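Local coordinates for protein sulfur oxygenase/reductase (Halothiobacillus neapolitanus, PDB 6QPA) that probably oxidises and disproportionates elemental sulfur with oxygen at a mononuclear non-haem iron site, at residues His88-Met91 against His92-Phe96; Ala16-Pro19 against Asp20-Glu23. All coordinates share one frame; numbering follows the deposited sequence.

Contact 1 of 2, residues His88-Met91 against His92-Phe96; sequences HEEM and HHDNF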
loop_
_atom_site.group_PDB
_atom_site.type_symbol
_atom_site.label_atom_id
_atom_site.label_comp_id
_atom_site.label_asym_id
_atom_site.label_seq_id
_atom_site.Cartn_x
_atom_site.Cartn_y
_atom_site.Cartn_z
ATOM N N HIS A 88 46.626 -20.788 -43.626
ATOM C CA HIS A 88 45.931 -20.818 -42.346
ATOM C C HIS A 88 46.777 -21.500 -41.277
ATOM O O HIS A 88 46.908 -20.994 -40.155
ATOM C CB HIS A 88 44.579 -21.512 -42.511
ATOM C CG HIS A 88 43.781 -21.617 -41.244
ATOM N ND1 HIS A 88 43.490 -22.827 -40.649
ATOM C CD2 HIS A 88 43.217 -20.670 -40.462
ATOM C CE1 HIS A 88 42.771 -22.620 -39.560
ATOM N NE2 HIS A 88 42.584 -21.319 -39.427
ATOM N N GLU A 89 47.369 -22.650 -41.609
ATOM C CA GLU A 89 48.192 -23.369 -40.641
ATOM C C GLU A 89 49.403 -22.550 -40.229
ATOM O O GLU A 89 49.829 -22.590 -39.069
ATOM C CB GLU A 89 48.632 -24.714 -41.223
ATOM C CG GLU A 89 47.489 -25.710 -41.442
ATOM C CD GLU A 89 46.872 -26.190 -40.139
ATOM O OE1 GLU A 89 47.614 -26.355 -39.138
ATOM O OE2 GLU A 89 45.640 -26.389 -40.095
ATOM N N GLU A 90 49.984 -21.813 -41.172
ATOM C CA GLU A 90 51.148 -21.010 -40.848
ATOM C C GLU A 90 50.779 -19.846 -39.940
ATOM O O GLU A 90 51.492 -19.552 -38.970
ATOM C CB GLU A 90 51.791 -20.513 -42.135
ATOM C CG GLU A 90 53.060 -19.769 -41.905
ATOM C CD GLU A 90 53.763 -19.456 -43.204
ATOM O OE1 GLU A 90 53.176 -18.719 -44.029
ATOM O OE2 GLU A 90 54.882 -19.983 -43.413
ATOM N N MET A 91 49.663 -19.178 -40.228
ATOM C CA MET A 91 49.205 -18.109 -39.353
ATOM C C MET A 91 49.011 -18.623 -37.930
ATOM O O MET A 91 49.491 -18.008 -36.971
ATOM C CB MET A 91 47.917 -17.497 -39.909
ATOM C CG MET A 91 47.398 -16.272 -39.135
ATOM S SD MET A 91 46.527 -16.692 -37.590
ATOM C CE MET A 91 45.270 -17.855 -38.183
ATOM N N HIS A 92 48.318 -19.762 -37.772
ATOM C CA HIS A 92 48.144 -20.345 -36.440
ATOM C C HIS A 92 49.482 -20.656 -35.779
ATOM O O HIS A 92 49.641 -20.478 -34.568
ATOM C CB HIS A 92 47.315 -21.629 -36.507
ATOM C CG HIS A 92 45.854 -21.427 -36.275
ATOM N ND1 HIS A 92 45.348 -20.998 -35.067
ATOM C CD2 HIS A 92 44.785 -21.639 -37.078
ATOM C CE1 HIS A 92 44.030 -20.927 -35.145
ATOM N NE2 HIS A 92 43.662 -21.311 -36.355
ATOM N N HIS A 93 50.447 -21.147 -36.549
ATOM C CA HIS A 93 51.757 -21.434 -35.988
ATOM C C HIS A 93 52.469 -20.153 -35.580
ATOM O O HIS A 93 52.979 -20.043 -34.461
ATOM C CB HIS A 93 52.599 -22.224 -36.993
ATOM C CG HIS A 93 54.033 -22.333 -36.589
ATOM N ND1 HIS A 93 54.505 -23.340 -35.771
ATOM C CD2 HIS A 93 55.094 -21.537 -36.859
ATOM C CE1 HIS A 93 55.794 -23.163 -35.567
ATOM N NE2 HIS A 93 56.175 -22.076 -36.210
ATOM N N ASP A 94 52.517 -19.171 -36.484
ATOM C CA ASP A 94 53.271 -17.953 -36.234
ATOM C C ASP A 94 52.678 -17.122 -35.104
ATOM O O ASP A 94 53.399 -16.336 -34.487
ATOM C CB ASP A 94 53.360 -17.109 -37.513
ATOM C CG ASP A 94 54.218 -17.761 -38.610
ATOM O OD1 ASP A 94 54.896 -18.777 -38.354
ATOM O OD2 ASP A 94 54.216 -17.238 -39.744
ATOM N N ASN A 95 51.388 -17.259 -34.822
ATOM C CA ASN A 95 50.746 -16.458 -33.794
ATOM C C ASN A 95 50.202 -17.345 -32.684
ATOM O O ASN A 95 49.229 -16.996 -32.007
ATOM C CB ASN A 95 49.642 -15.604 -34.412
ATOM C CG ASN A 95 50.158 -14.712 -35.534
ATOM O OD1 ASN A 95 49.899 -14.972 -36.706
ATOM N ND2 ASN A 95 50.892 -13.665 -35.182
ATOM N N PHE A 96 50.830 -18.505 -32.487
ATOM C CA PHE A 96 50.235 -19.515 -31.619
ATOM C C PHE A 96 50.080 -19.005 -30.185
ATOM O O PHE A 96 49.039 -19.216 -29.550
ATOM C CB PHE A 96 51.057 -20.801 -31.659
ATOM C CG PHE A 96 50.432 -21.922 -30.875
ATOM C CD1 PHE A 96 49.293 -22.556 -31.340
ATOM C CD2 PHE A 96 50.951 -22.303 -29.647
ATOM C CE1 PHE A 96 48.699 -23.574 -30.614
ATOM C CE2 PHE A 96 50.364 -23.316 -28.913
ATOM C CZ PHE A 96 49.237 -23.954 -29.397
#
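D94 N bonds to E90 O at 2.7 Å, the shortest of four backbone bonds between residues i and i+4; the others run from H92 N to H88 O, H93 N to E89 O and N95 N to M91 O. The last is the most bent, 139° at the hydrogen, and N95 is where the chain leaves helical geometry before helix 96-101 begins. On the side of the helix that faces the metal, H88 and H92 lie one turn apart, side by side and pointing the same way. H92 turns its ring edge to the face of H88 in an offset edge-to-face pair, planes at 86°, with H92 CD2 3.2 Å from H88 NE2. The two NE2 atoms of H88 and H92 are 3.3 Å apart because both are ligands of the same iron(III) ion. H88, E89 and H92 have the spacing of an HExxH pattern, whose two histidines here bind iron, and E116 on strand 110-125 supplies the third ligand, completing a facial triad of two histidines and one carboxylate. A second shell steadies the first: Y118 OH is hydrogen-bonded to H88 ND1, which helps fix the rotation of that ring, and also to E89 OE2, a carboxylate oxygen shared with S205. The first torsion of H92, -94°, is well off a staggered position, consistent with a ring drawn to the metal. Over one of its faces sits M91 CE, 4.1 Å from the H92 ring centroid in a CH-pi contact; bends at the second and third torsions of M91 fold the methyl back there. On another side, E90 CG passes 3.5 Å from D94 OD2, while E90 OE1 is engaged by H39 and the carboxylate oxygens E90 OE2 and D94 OD2 stay 4.6 Å apart.

Contact 2 of 2, residues Ala16-Pro19 against Asp20-Glu23; sequences ANKP and DSYE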
loop_
_atom_site.group_PDB
_atom_site.type_symbol
_atom_site.label_atom_id
_atom_site.label_comp_id
_atom_site.label_asym_id
_atom_site.label_seq_id
_atom_site.Cartn_x
_atom_site.Cartn_y
_atom_site.Cartn_z
ATOM N N ALA A 16 27.756 -20.098 -24.489
ATOM C CA ALA A 16 26.683 -19.778 -23.564
ATOM C C ALA A 16 25.942 -18.531 -24.021
ATOM O O ALA A 16 26.546 -17.543 -24.429
ATOM C CB ALA A 16 27.236 -19.582 -22.146
ATOM N N ASN A 17 24.618 -18.590 -23.961
ATOM C CA ASN A 17 23.767 -17.483 -24.376
ATOM C C ASN A 17 23.450 -16.644 -23.140
ATOM O O ASN A 17 22.438 -16.822 -22.466
ATOM C CB ASN A 17 22.509 -18.016 -25.052
ATOM C CG ASN A 17 21.614 -16.917 -25.561
ATOM O OD1 ASN A 17 21.924 -15.737 -25.415
ATOM N ND2 ASN A 17 20.506 -17.296 -26.184
ATOM N N LYS A 18 24.361 -15.735 -22.824
ATOM C CA LYS A 18 24.203 -14.843 -21.684
ATOM C C LYS A 18 25.032 -13.596 -21.940
ATOM O O LYS A 18 25.952 -13.619 -22.766
ATOM C CB LYS A 18 24.575 -15.543 -20.363
ATOM C CG LYS A 18 25.981 -16.106 -20.227
ATOM C CD LYS A 18 26.077 -16.900 -18.909
ATOM C CE LYS A 18 27.495 -17.388 -18.596
ATOM N NZ LYS A 18 28.454 -16.297 -18.210
ATOM N N PRO A 19 24.706 -12.478 -21.276
ATOM C CA PRO A 19 25.389 -11.204 -21.590
ATOM C C PRO A 19 26.914 -11.258 -21.557
ATOM O O PRO A 19 27.562 -10.592 -22.379
ATOM C CB PRO A 19 24.825 -10.251 -20.527
ATOM C CG PRO A 19 23.460 -10.786 -20.252
ATOM C CD PRO A 19 23.585 -12.285 -20.339
ATOM N N ASP A 20 27.503 -12.042 -20.645
ATOM C CA ASP A 20 28.960 -12.127 -20.561
ATOM C C ASP A 20 29.561 -12.583 -21.884
ATOM O O ASP A 20 30.617 -12.094 -22.292
ATOM C CB ASP A 20 29.366 -13.092 -19.444
ATOM C CG ASP A 20 28.785 -12.707 -18.096
ATOM O OD1 ASP A 20 27.573 -12.956 -17.875
ATOM O OD2 ASP A 20 29.540 -12.165 -17.258
ATOM N N SER A 21 28.877 -13.502 -22.580
ATOM C CA SER A 21 29.371 -14.019 -23.853
ATOM C C SER A 21 29.345 -12.949 -24.936
ATOM O O SER A 21 30.278 -12.854 -25.748
ATOM C CB SER A 21 28.523 -15.209 -24.292
ATOM O OG SER A 21 28.576 -16.249 -23.342
ATOM N N TYR A 22 28.266 -12.156 -24.983
ATOM C CA TYR A 22 28.200 -11.057 -25.943
ATOM C C TYR A 22 29.277 -10.023 -25.659
ATOM O O TYR A 22 29.855 -9.446 -26.588
ATOM C CB TYR A 22 26.804 -10.417 -25.933
ATOM C CG TYR A 22 25.707 -11.359 -26.398
ATOM C CD1 TYR A 22 25.382 -11.462 -27.751
ATOM C CD2 TYR A 22 25.015 -12.157 -25.494
ATOM C CE1 TYR A 22 24.394 -12.324 -28.186
ATOM C CE2 TYR A 22 24.027 -13.033 -25.923
ATOM C CZ TYR A 22 23.722 -13.113 -27.270
ATOM O OH TYR A 22 22.738 -13.978 -27.704
ATOM N N GLU A 23 29.573 -9.791 -24.381
ATOM C CA GLU A 23 30.617 -8.838 -24.039
ATOM C C GLU A 23 31.980 -9.333 -24.513
ATOM O O GLU A 23 32.721 -8.593 -25.172
ATOM C CB GLU A 23 30.615 -8.555 -22.536
ATOM C CG GLU A 23 31.585 -7.450 -22.138
ATOM C CD GLU A 23 31.218 -6.101 -22.753
ATOM O OE1 GLU A 23 30.018 -5.868 -23.023
ATOM O OE2 GLU A 23 32.132 -5.277 -22.980
HETATM O O HOH W 1 29.661 -15.910 -20.973
#
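The backbone makes a tight turn at N17, where K18 N bonds weakly back to A16 O, and runs extended through K18, the N-cap residue, before P19 starts the helix; S21 N then bonds to K18 O at 2.9 Å and E23 N to P19 O. The hydroxyl of S21 reaches back: chi1 -60° sets OG beside the backbone N, facing A16 O, to which it donates at 2.6 Å from above the carbonyl plane. The same OG accepts a bond from a water 2.6 Å away, which accepts one from K18 NZ. The bend at the end of the K18 chain also carries NZ to a salt bridge with D20, 3.5 Å from OD1, whose hydrogen bond is weak. The Y22 ring lies edge-on to K18 O, 3.2 Å from Y22 CD2. The Y22 hydroxyl donates to N17 OD1 at 3.0 Å from well above the amide plane. A phenylalanine here would probably keep the ring against K18 O but leave N17 OD1 without the hydroxyl that holds it to the helix. N17 ND2 is bonded to L71 O and R68 O. N17 and Y22 both rest on M74 at the start of strand 74-82; A16, just past strand 7-15, bonds through its backbone to M109, just before the partner strand 110-125, and packs on G62 of a second subunit.

Overall arrangement
Followed from the N terminus, contact 2 comes first: residues 16-23 carry the chain from strand 7-15 into helix 19-27. The chain then runs through strands 42-53 and 74-82 before contact 1, on the last turns of helix 85-94, up to the break before helix 96-101. Both are local: contact 2 forms the first turn of a helix, contact 1 the last two turns of another. They stand in series, neither nested nor crossing, and the nearest atoms of contacts 1 and 2 are about 19 Å apart. The antiparallel sheet links them: strand 74-82 meets contact 2 at its beginning, through M74, and contact 1 towards its end, through T80 and W82. Contact 1 belongs to the iron site, whereas contact 2 is remote from it.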